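Local coordinates for protein diguanylate cyclase with PAS/PAC sensor (Marinobacter aquaeolei, PDB 3H9W) that probably makes cyclic di-GMP from two GTP through its GGDEF domain, the chain here being its N-terminal PAS sensor domain, at residues K3-F16 with G94-I106. Residues are numbered along the deposited sequence; the frame is centred on the assembly and turned at random.
Sequences KAIPWKINWQTMAF and GEVEALIGFMFDI
Trp7 lays its indole flat over Gly101, its partner in the middle hydrogen-bonded pair of antiparallel strands 5-10 and 96-105, neighbours in the five-stranded sheet of this PAS fold. CG of Trp7 sits between its backbone N and carbonyl carbon (chi1 59°), which swings the indole back over the neighbouring strand. Gly101 CA lies under one face, 4.2 Å from the centroid of the five-membered ring, and a CB there would crowd Trp7 CZ2. The selenomethionine Met103 covers the opposite face, its CE 3.9 Å from the same centroid in a CH-pi contact. With an alanine here in place of Trp7, the Met103 methyl would probably lose the ring it rests on and the Gly101 backbone its cover. Trp11, its CG anti to the backbone N (chi1 -178°), takes Val96 CG1 over one indole face in a second CH-pi contact, 3.4 Å from the five-membered ring centroid and 11° off the ring normal. Backbone bonds pair Ile5 with Met103, Trp7 with Gly101 and Ile9 with Leu99, two to each pair; the shortest, Ile9 N to Leu99 O, measures 2.7 Å. On the other sheet face, Phe102 CE1 meets Pro6 CB at 3.6 Å, and Phe102 and Phe104 pack against their counterparts in the second subunit. Lys3 NZ reaches the Phe104 ring edge, 3.3 Å from CD1, while its salt bridge goes to Glu67 of that subunit. At the end of strand 5-10, Asn10 OD1 accepts from Thr13 N at 2.9 Å in an Asx motif.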
loop_
_atom_site.group_PDB
_atom_site.type_symbol
_atom_site.label_atom_id
_atom_site.label_comp_id
_atom_site.label_asym_id
_atom_site.label_seq_id
_atom_site.Cartn_x
_atom_site.Cartn_y
_atom_site.Cartn_z
ATOM N N LYS A 3 11.397 -0.978 -1.625
ATOM C CA LYS A 3 11.378 0.365 -2.276
ATOM C C LYS A 3 10.136 1.138 -1.848
ATOM O O LYS A 3 10.178 2.359 -1.693
ATOM C CB LYS A 3 11.399 0.221 -3.805
ATOM C CG LYS A 3 10.205 -0.530 -4.387
ATOM C CD LYS A 3 9.363 0.368 -5.290
ATOM C CE LYS A 3 8.200 -0.386 -5.928
ATOM N NZ LYS A 3 7.201 -0.860 -4.931
ATOM N N ALA A 4 9.030 0.423 -1.663
ATOM C CA ALA A 4 7.782 1.051 -1.236
ATOM C C ALA A 4 8.000 1.687 0.130
ATOM O O ALA A 4 8.737 1.161 0.960
ATOM C CB ALA A 4 6.675 0.018 -1.157
ATOM N N ILE A 5 7.364 2.826 0.360
ATOM C CA ILE A 5 7.506 3.525 1.623
ATOM C C ILE A 5 6.195 3.484 2.380
ATOM O O ILE A 5 5.217 4.116 1.977
ATOM C CB ILE A 5 7.891 5.000 1.404
ATOM C CG1 ILE A 5 9.172 5.079 0.570
ATOM C CG2 ILE A 5 8.095 5.682 2.748
ATOM C CD1 ILE A 5 9.421 6.440 -0.039
ATOM N N PRO A 6 6.151 2.728 3.485
ATOM C CA PRO A 6 4.933 2.625 4.286
ATOM C C PRO A 6 4.748 3.859 5.159
ATOM O O PRO A 6 5.726 4.483 5.577
ATOM C CB PRO A 6 5.176 1.362 5.110
ATOM C CG PRO A 6 6.658 1.430 5.363
ATOM C CD PRO A 6 7.204 1.832 4.001
ATOM N N TRP A 7 3.495 4.218 5.413
ATOM C CA TRP A 7 3.196 5.365 6.262
ATOM C C TRP A 7 1.773 5.267 6.801
ATOM O O TRP A 7 0.942 4.523 6.273
ATOM C CB TRP A 7 3.363 6.678 5.489
ATOM C CG TRP A 7 2.482 6.774 4.294
ATOM C CD1 TRP A 7 2.798 6.435 3.008
ATOM C CD2 TRP A 7 1.106 7.176 4.280
ATOM N NE1 TRP A 7 1.698 6.599 2.191
ATOM C CE2 TRP A 7 0.648 7.052 2.949
ATOM C CE3 TRP A 7 0.216 7.629 5.265
ATOM C CZ2 TRP A 7 -0.659 7.356 2.579
ATOM C CZ3 TRP A 7 -1.086 7.934 4.897
ATOM C CH2 TRP A 7 -1.512 7.796 3.560
ATOM N N LYS A 8 1.509 6.032 7.853
ATOM C CA LYS A 8 0.202 6.074 8.486
ATOM C C LYS A 8 0.017 7.459 9.075
ATOM O O LYS A 8 0.967 8.051 9.601
ATOM C CB LYS A 8 0.091 5.038 9.605
ATOM C CG LYS A 8 -1.275 5.027 10.287
ATOM C CD LYS A 8 -1.307 4.061 11.462
ATOM C CE LYS A 8 -2.697 3.983 12.081
ATOM N NZ LYS A 8 -2.735 3.028 13.220
ATOM N N ILE A 9 -1.204 7.969 8.972
ATOM C CA ILE A 9 -1.556 9.290 9.481
ATOM C C ILE A 9 -2.733 9.210 10.448
ATOM O O ILE A 9 -3.751 8.583 10.148
ATOM C CB ILE A 9 -1.967 10.246 8.336
ATOM C CG1 ILE A 9 -0.746 10.638 7.504
ATOM C CG2 ILE A 9 -2.650 11.487 8.913
ATOM C CD1 ILE A 9 0.134 11.662 8.159
ATOM N N ASN A 10 -2.590 9.846 11.604
ATOM C CA ASN A 10 -3.659 9.885 12.598
ATOM C C ASN A 10 -4.618 10.952 12.084
ATOM O O ASN A 10 -4.258 12.119 11.993
ATOM C CB ASN A 10 -3.088 10.284 13.966
ATOM C CG ASN A 10 -4.157 10.413 15.035
ATOM O OD1 ASN A 10 -5.000 11.307 14.982
ATOM N ND2 ASN A 10 -4.127 9.516 16.010
ATOM N N TRP A 11 -5.832 10.543 11.733
ATOM C CA TRP A 11 -6.827 11.454 11.190
ATOM C C TRP A 11 -7.157 12.644 12.089
ATOM O O TRP A 11 -7.272 13.774 11.612
ATOM C CB TRP A 11 -8.106 10.682 10.862
ATOM C CG TRP A 11 -9.187 11.527 10.260
ATOM C CD1 TRP A 11 -10.383 11.864 10.832
ATOM C CD2 TRP A 11 -9.175 12.140 8.965
ATOM N NE1 TRP A 11 -11.115 12.649 9.971
ATOM C CE2 TRP A 11 -10.396 12.835 8.820
ATOM C CE3 TRP A 11 -8.250 12.173 7.913
ATOM C CZ2 TRP A 11 -10.717 13.553 7.663
ATOM C CZ3 TRP A 11 -8.569 12.887 6.762
ATOM C CH2 TRP A 11 -9.794 13.569 6.648
ATOM N N GLN A 12 -7.298 12.395 13.384
ATOM C CA GLN A 12 -7.640 13.457 14.330
ATOM C C GLN A 12 -6.599 14.569 14.400
ATOM O O GLN A 12 -6.938 15.747 14.313
ATOM C CB GLN A 12 -7.849 12.864 15.725
ATOM C CG GLN A 12 -8.652 13.758 16.652
ATOM C CD GLN A 12 -9.973 14.181 16.032
ATOM O OE1 GLN A 12 -10.748 13.344 15.560
ATOM N NE2 GLN A 12 -10.240 15.482 16.034
ATOM N N THR A 13 -5.334 14.196 14.552
ATOM C CA THR A 13 -4.255 15.175 14.647
ATOM C C THR A 13 -3.602 15.462 13.297
ATOM O O THR A 13 -2.875 16.448 13.145
ATOM C CB THR A 13 -3.164 14.682 15.598
ATOM O OG1 THR A 13 -2.568 13.496 15.059
ATOM C CG2 THR A 13 -3.752 14.360 16.963
HETATM N N MSE A 14 -3.870 14.599 12.321
HETATM C CA MSE A 14 -3.298 14.728 10.986
HETATM C C MSE A 14 -1.778 14.657 11.056
HETATM O O MSE A 14 -1.075 15.276 10.258
HETATM C CB MSE A 14 -3.728 16.042 10.330
HETATM C CG MSE A 14 -5.204 16.099 9.969
HETATM SE SE MSE A 14 -5.771 14.633 8.829
HETATM C CE MSE A 14 -5.356 15.418 7.105
ATOM N N ALA A 15 -1.272 13.896 12.018
ATOM C CA ALA A 15 0.165 13.742 12.176
ATOM C C ALA A 15 0.586 12.345 11.733
ATOM O O ALA A 15 -0.206 11.403 11.787
ATOM C CB ALA A 15 0.558 13.966 13.630
ATOM N N PHE A 16 1.829 12.215 11.287
ATOM C CA PHE A 16 2.347 10.925 10.855
ATOM C C PHE A 16 2.628 10.044 12.064
ATOM O O PHE A 16 3.347 10.444 12.979
ATOM C CB PHE A 16 3.640 11.104 10.055
ATOM C CG PHE A 16 3.423 11.349 8.589
ATOM C CD1 PHE A 16 3.123 10.292 7.732
ATOM C CD2 PHE A 16 3.511 12.634 8.064
ATOM C CE1 PHE A 16 2.919 10.510 6.374
ATOM C CE2 PHE A 16 3.309 12.865 6.704
ATOM C CZ PHE A 16 3.011 11.803 5.857
ATOM N N GLY A 94 -17.696 3.962 13.194
ATOM C CA GLY A 94 -17.853 4.247 11.779
ATOM C C GLY A 94 -17.246 5.551 11.298
ATOM O O GLY A 94 -17.459 5.945 10.152
ATOM N N GLU A 95 -16.492 6.223 12.160
ATOM C CA GLU A 95 -15.870 7.483 11.777
ATOM C C GLU A 95 -14.424 7.286 11.334
ATOM O O GLU A 95 -13.735 6.382 11.811
ATOM C CB GLU A 95 -15.919 8.477 12.938
ATOM C CG GLU A 95 -17.325 8.764 13.441
ATOM C CD GLU A 95 -17.537 10.232 13.766
ATOM O OE1 GLU A 95 -18.590 10.571 14.351
ATOM O OE2 GLU A 95 -16.653 11.050 13.429
ATOM N N VAL A 96 -13.975 8.132 10.412
ATOM C CA VAL A 96 -12.606 8.067 9.902
ATOM C C VAL A 96 -11.636 8.186 11.073
ATOM O O VAL A 96 -11.701 9.135 11.854
ATOM C CB VAL A 96 -12.337 9.205 8.894
ATOM C CG1 VAL A 96 -10.891 9.154 8.420
ATOM C CG2 VAL A 96 -13.289 9.077 7.710
ATOM N N GLU A 97 -10.729 7.224 11.184
ATOM C CA GLU A 97 -9.774 7.201 12.279
ATOM C C GLU A 97 -8.327 7.401 11.840
ATOM O O GLU A 97 -7.534 8.025 12.544
ATOM C CB GLU A 97 -9.914 5.875 13.025
ATOM C CG GLU A 97 -8.937 5.654 14.157
ATOM C CD GLU A 97 -9.260 4.394 14.931
ATOM O OE1 GLU A 97 -9.376 3.325 14.294
ATOM O OE2 GLU A 97 -9.399 4.473 16.172
ATOM N N ALA A 98 -7.977 6.873 10.676
ATOM C CA ALA A 98 -6.617 7.018 10.203
ATOM C C ALA A 98 -6.502 6.752 8.721
ATOM O O ALA A 98 -7.448 6.295 8.079
ATOM C CB ALA A 98 -5.699 6.081 10.969
ATOM N N LEU A 99 -5.325 7.060 8.189
ATOM C CA LEU A 99 -5.010 6.848 6.784
ATOM C C LEU A 99 -3.737 6.007 6.786
ATOM O O LEU A 99 -2.780 6.330 7.487
ATOM C CB LEU A 99 -4.750 8.189 6.094
ATOM C CG LEU A 99 -5.872 9.228 6.153
ATOM C CD1 LEU A 99 -5.392 10.536 5.529
ATOM C CD2 LEU A 99 -7.109 8.708 5.425
ATOM N N ILE A 100 -3.730 4.927 6.013
ATOM C CA ILE A 100 -2.573 4.039 5.946
ATOM C C ILE A 100 -2.278 3.729 4.486
ATOM O O ILE A 100 -3.195 3.498 3.701
ATOM C CB ILE A 100 -2.849 2.697 6.657
ATOM C CG1 ILE A 100 -3.988 1.967 5.938
ATOM C CG2 ILE A 100 -3.247 2.942 8.098
ATOM C CD1 ILE A 100 -4.052 0.478 6.216
ATOM N N GLY A 101 -1.008 3.705 4.117
ATOM C CA GLY A 101 -0.703 3.406 2.736
ATOM C C GLY A 101 0.766 3.317 2.427
ATOM O O GLY A 101 1.592 3.066 3.308
ATOM N N PHE A 102 1.091 3.534 1.159
ATOM C CA PHE A 102 2.469 3.474 0.700
ATOM C C PHE A 102 2.740 4.582 -0.305
ATOM O O PHE A 102 1.841 5.017 -1.018
ATOM C CB PHE A 102 2.740 2.151 -0.029
ATOM C CG PHE A 102 2.729 0.933 0.848
ATOM C CD1 PHE A 102 3.842 0.589 1.594
ATOM C CD2 PHE A 102 1.614 0.103 0.888
ATOM C CE1 PHE A 102 3.851 -0.577 2.373
ATOM C CE2 PHE A 102 1.609 -1.063 1.663
ATOM C CZ PHE A 102 2.734 -1.395 2.402
HETATM N N MSE A 103 3.992 5.021 -0.355
HETATM C CA MSE A 103 4.430 6.001 -1.337
HETATM C C MSE A 103 5.384 5.204 -2.209
HETATM O O MSE A 103 6.214 4.449 -1.702
HETATM C CB MSE A 103 5.165 7.169 -0.682
HETATM C CG MSE A 103 4.252 8.279 -0.224
HETATM SE SE MSE A 103 5.174 9.482 0.966
HETATM C CE MSE A 103 3.659 9.959 2.051
ATOM N N PHE A 104 5.252 5.368 -3.520
ATOM C CA PHE A 104 6.077 4.643 -4.479
ATOM C C PHE A 104 6.805 5.594 -5.415
ATOM O O PHE A 104 6.222 6.569 -5.892
ATOM C CB PHE A 104 5.193 3.745 -5.343
ATOM C CG PHE A 104 4.435 2.704 -4.575
ATOM C CD1 PHE A 104 5.044 1.505 -4.220
ATOM C CD2 PHE A 104 3.103 2.913 -4.221
ATOM C CE1 PHE A 104 4.335 0.526 -3.525
ATOM C CE2 PHE A 104 2.386 1.939 -3.525
ATOM C CZ PHE A 104 3.005 0.745 -3.178
ATOM N N ASP A 105 8.070 5.293 -5.687
ATOM C CA ASP A 105 8.876 6.080 -6.614
ATOM C C ASP A 105 8.436 5.597 -7.995
ATOM O O ASP A 105 8.600 4.418 -8.318
ATOM C CB ASP A 105 10.363 5.766 -6.387
ATOM C CG ASP A 105 11.274 6.364 -7.444
ATOM O OD1 ASP A 105 10.786 7.049 -8.367
ATOM O OD2 ASP A 105 12.504 6.147 -7.347
ATOM N N ILE A 106 7.848 6.482 -8.796
ATOM C CA ILE A 106 7.418 6.081 -10.134
ATOM C C ILE A 106 8.192 6.820 -11.213
ATOM O O ILE A 106 7.666 7.129 -12.283
ATOM C CB ILE A 106 5.905 6.296 -10.352
ATOM C CG1 ILE A 106 5.518 7.749 -10.098
ATOM C CG2 ILE A 106 5.122 5.370 -9.442
ATOM C CD1 ILE A 106 4.099 8.067 -10.569
HETATM O O HOH W 1 -8.054 9.466 14.666
#